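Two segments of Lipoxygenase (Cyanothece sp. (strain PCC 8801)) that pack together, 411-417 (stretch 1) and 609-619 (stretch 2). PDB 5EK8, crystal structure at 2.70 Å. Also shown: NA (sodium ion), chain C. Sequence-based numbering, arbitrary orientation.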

# COMPACT_ATOMS: atom_id res chain seq x y z
N GLY A 411 -8.55 -5.35 -14.31
CA GLY A 411 -8.35 -4.41 -13.22
C GLY A 411 -8.93 -3.04 -13.49
O GLY A 411 -8.91 -2.56 -14.62
N LEU A 412 -9.45 -2.40 -12.44
CA LEU A 412 -10.15 -1.13 -12.60
C LEU A 412 -9.28 -0.01 -13.18
O LEU A 412 -9.71 0.70 -14.08
N PHE A 413 -8.07 0.15 -12.66
CA PHE A 413 -7.20 1.25 -13.09
C PHE A 413 -6.77 1.10 -14.55
O PHE A 413 -6.60 2.09 -15.26
N VAL A 414 -6.60 -0.14 -14.99
CA VAL A 414 -6.28 -0.42 -16.39
C VAL A 414 -7.50 -0.23 -17.28
O VAL A 414 -7.50 0.60 -18.19
N THR A 415 -8.55 -1.01 -17.00
CA THR A 415 -9.80 -0.99 -17.76
C THR A 415 -10.40 0.41 -17.90
O THR A 415 -10.66 0.88 -19.00
N ASN A 416 -10.61 1.07 -16.76
CA ASN A 416 -11.26 2.38 -16.74
C ASN A 416 -10.30 3.52 -17.06
O ASN A 416 -10.72 4.60 -17.44
N GLY A 417 -9.00 3.27 -16.88
CA GLY A 417 -7.98 4.23 -17.24
C GLY A 417 -7.78 4.31 -18.74
O GLY A 417 -8.04 3.33 -19.46
N ILE A 609 -21.16 -0.26 -17.67
CA ILE A 609 -20.42 -1.25 -16.90
C ILE A 609 -19.15 -0.64 -16.26
O ILE A 609 -18.80 -0.93 -15.10
N GLU A 610 -18.49 0.26 -16.99
CA GLU A 610 -17.36 1.00 -16.45
C GLU A 610 -17.80 1.93 -15.32
O GLU A 610 -17.10 2.08 -14.32
N ALA A 611 -18.96 2.55 -15.50
CA ALA A 611 -19.50 3.49 -14.52
C ALA A 611 -19.82 2.80 -13.20
O ALA A 611 -19.36 3.20 -12.11
N THR A 612 -20.63 1.75 -13.31
CA THR A 612 -21.03 1.01 -12.12
C THR A 612 -19.81 0.42 -11.43
O THR A 612 -19.72 0.45 -10.21
N ASN A 613 -18.85 -0.08 -12.21
CA ASN A 613 -17.64 -0.63 -11.59
C ASN A 613 -16.82 0.46 -10.89
O ASN A 613 -16.25 0.22 -9.83
N GLN A 614 -16.77 1.64 -11.49
CA GLN A 614 -16.10 2.79 -10.88
C GLN A 614 -16.66 3.07 -9.49
O GLN A 614 -15.94 3.00 -8.48
N VAL A 615 -17.96 3.36 -9.45
CA VAL A 615 -18.61 3.70 -8.18
C VAL A 615 -18.50 2.55 -7.17
O VAL A 615 -18.21 2.76 -5.99
N TYR A 616 -18.70 1.33 -7.66
CA TYR A 616 -18.60 0.14 -6.82
C TYR A 616 -17.25 0.04 -6.13
O TYR A 616 -17.18 -0.05 -4.90
N ILE A 617 -16.18 0.06 -6.92
CA ILE A 617 -14.84 -0.09 -6.39
C ILE A 617 -14.49 1.04 -5.43
O ILE A 617 -13.94 0.78 -4.36
N PHE A 618 -14.82 2.28 -5.78
CA PHE A 618 -14.48 3.39 -4.88
C PHE A 618 -15.19 3.24 -3.54
O PHE A 618 -14.57 3.35 -2.46
N SER A 619 -16.49 2.95 -3.60
CA SER A 619 -17.32 2.80 -2.41
C SER A 619 -16.88 1.63 -1.53
O SER A 619 -16.93 1.71 -0.30

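Stretch 2 is helical throughout, and the side chains that meet stretch 1 begin with Glu-610. Its CA-to-CB bond points sideways, but its chi1 in the m well places CG 3.2 Å from OD1 of Asn-416; chi2 is t, and the end of the side chain comes nearer to stretch 1. Its carboxylate is hydrogen-bonded elsewhere in the structure, which suits a charged group in a buried place. The backbone of Glu-610 matters too: its O, already accepting from Gln-614 N within the helix, receives a hydrogen bond from Asn-416 ND2 (3.2 Å). Asn-416, in the m rotamer, suits this site because its CA-to-CB bond points toward stretch 2 and its short amide supplies the donor ND2.

Asn-613 (m) starts toward stretch 1 but its end leads away, and ND2 donates a very short hydrogen bond (2.4 Å) to Ile-609 O. Its CB remains at the contact, 3.9 Å from Leu-412 CD1. The CB of Gln-614, fixed by the backbone, lies 3.8 Å from Asn-416 ND2; the CA-to-CB bond points sideways and chi1 is t.

Ile-617 (m, m) points toward stretch 1, its CG2 3.6 Å from Leu-412 CD2; Phe-618 (m) brings CE1 within 4.4 Å of the same methyl. Both side chains are apolar, with no polar group to satisfy, and so suit buried contact with Leu-412. Leu-412 (t, p) is thus a knob among Asn-613, Gln-614, Ile-617 and Phe-618, its branched end filling the hole.

Away from this contact, Val-414 O and Gly-417 O bind the sodium ion.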

# COMPACT_ATOMS: atom_id res chain seq x y z
CB LEU A 412 -10.72 -0.65 -11.26
CG LEU A 412 -11.78 0.44 -11.42
CD1 LEU A 412 -13.16 -0.17 -11.69
CD2 LEU A 412 -11.83 1.33 -10.19
CB PHE A 413 -5.97 1.35 -12.18
CG PHE A 413 -6.30 1.67 -10.75
CD1 PHE A 413 -7.53 2.20 -10.40
CD2 PHE A 413 -5.36 1.44 -9.75
CE1 PHE A 413 -7.82 2.49 -9.08
CE2 PHE A 413 -5.65 1.73 -8.43
CZ PHE A 413 -6.88 2.25 -8.09
CB VAL A 414 -5.74 -1.85 -16.57
CG1 VAL A 414 -5.55 -2.17 -18.05
CG2 VAL A 414 -4.44 -2.04 -15.79
CB THR A 415 -10.86 -1.91 -17.10
OG1 THR A 415 -10.48 -3.28 -17.28
CG2 THR A 415 -12.23 -1.69 -17.72
CB ASN A 416 -11.91 2.62 -15.37
CG ASN A 416 -13.21 1.86 -15.18
OD1 ASN A 416 -13.61 1.05 -16.01
ND2 ASN A 416 -13.88 2.11 -14.07
CB ILE A 609 -20.09 -2.47 -17.78
CG1 ILE A 609 -19.41 -3.57 -16.96
CG2 ILE A 609 -19.27 -2.08 -18.98
CD1 ILE A 609 -19.74 -4.97 -17.46
CB GLU A 610 -16.66 1.81 -17.53
CG GLU A 610 -15.75 0.99 -18.44
CD GLU A 610 -14.91 1.86 -19.34
OE1 GLU A 610 -13.87 1.38 -19.84
OE2 GLU A 610 -15.28 3.04 -19.56
CB ALA A 611 -20.73 4.18 -15.07
CB THR A 612 -22.05 -0.10 -12.44
OG1 THR A 612 -22.40 -0.79 -11.23
CG2 THR A 612 -21.52 -1.09 -13.46
CB ASN A 613 -16.80 -1.37 -12.62
CG ASN A 613 -17.32 -2.76 -12.89
OD1 ASN A 613 -16.97 -3.72 -12.20
ND2 ASN A 613 -18.19 -2.88 -13.89
CB GLN A 614 -16.26 4.04 -11.75
CG GLN A 614 -15.75 5.33 -11.10
CD GLN A 614 -16.04 6.57 -11.95
OE1 GLN A 614 -16.29 6.47 -13.15
NE2 GLN A 614 -16.00 7.74 -11.32
CB VAL A 615 -20.09 4.06 -8.39
CG1 VAL A 615 -20.70 4.53 -7.07
CG2 VAL A 615 -20.21 5.13 -9.46
CB TYR A 616 -18.85 -1.12 -7.66
CG TYR A 616 -18.59 -2.41 -6.91
CD1 TYR A 616 -19.48 -2.87 -5.95
CD2 TYR A 616 -17.47 -3.18 -7.19
CE1 TYR A 616 -19.24 -4.05 -5.27
CE2 TYR A 616 -17.23 -4.37 -6.52
CZ TYR A 616 -18.12 -4.79 -5.56
OH TYR A 616 -17.89 -5.96 -4.88
CB ILE A 617 -13.78 -0.14 -7.51
CG1 ILE A 617 -13.89 -1.45 -8.28
CG2 ILE A 617 -12.38 -0.02 -6.94
CD1 ILE A 617 -13.64 -2.67 -7.42
CB PHE A 618 -14.83 4.73 -5.52
CG PHE A 618 -13.91 5.13 -6.62
CD1 PHE A 618 -12.63 4.60 -6.70
CD2 PHE A 618 -14.31 6.02 -7.59
CE1 PHE A 618 -11.77 4.96 -7.72
CE2 PHE A 618 -13.46 6.39 -8.62
CZ PHE A 618 -12.19 5.86 -8.68
CB SER A 619 -18.78 2.60 -2.82
OG SER A 619 -19.14 3.56 -3.81
NA NA C . -7.72 0.98 -20.60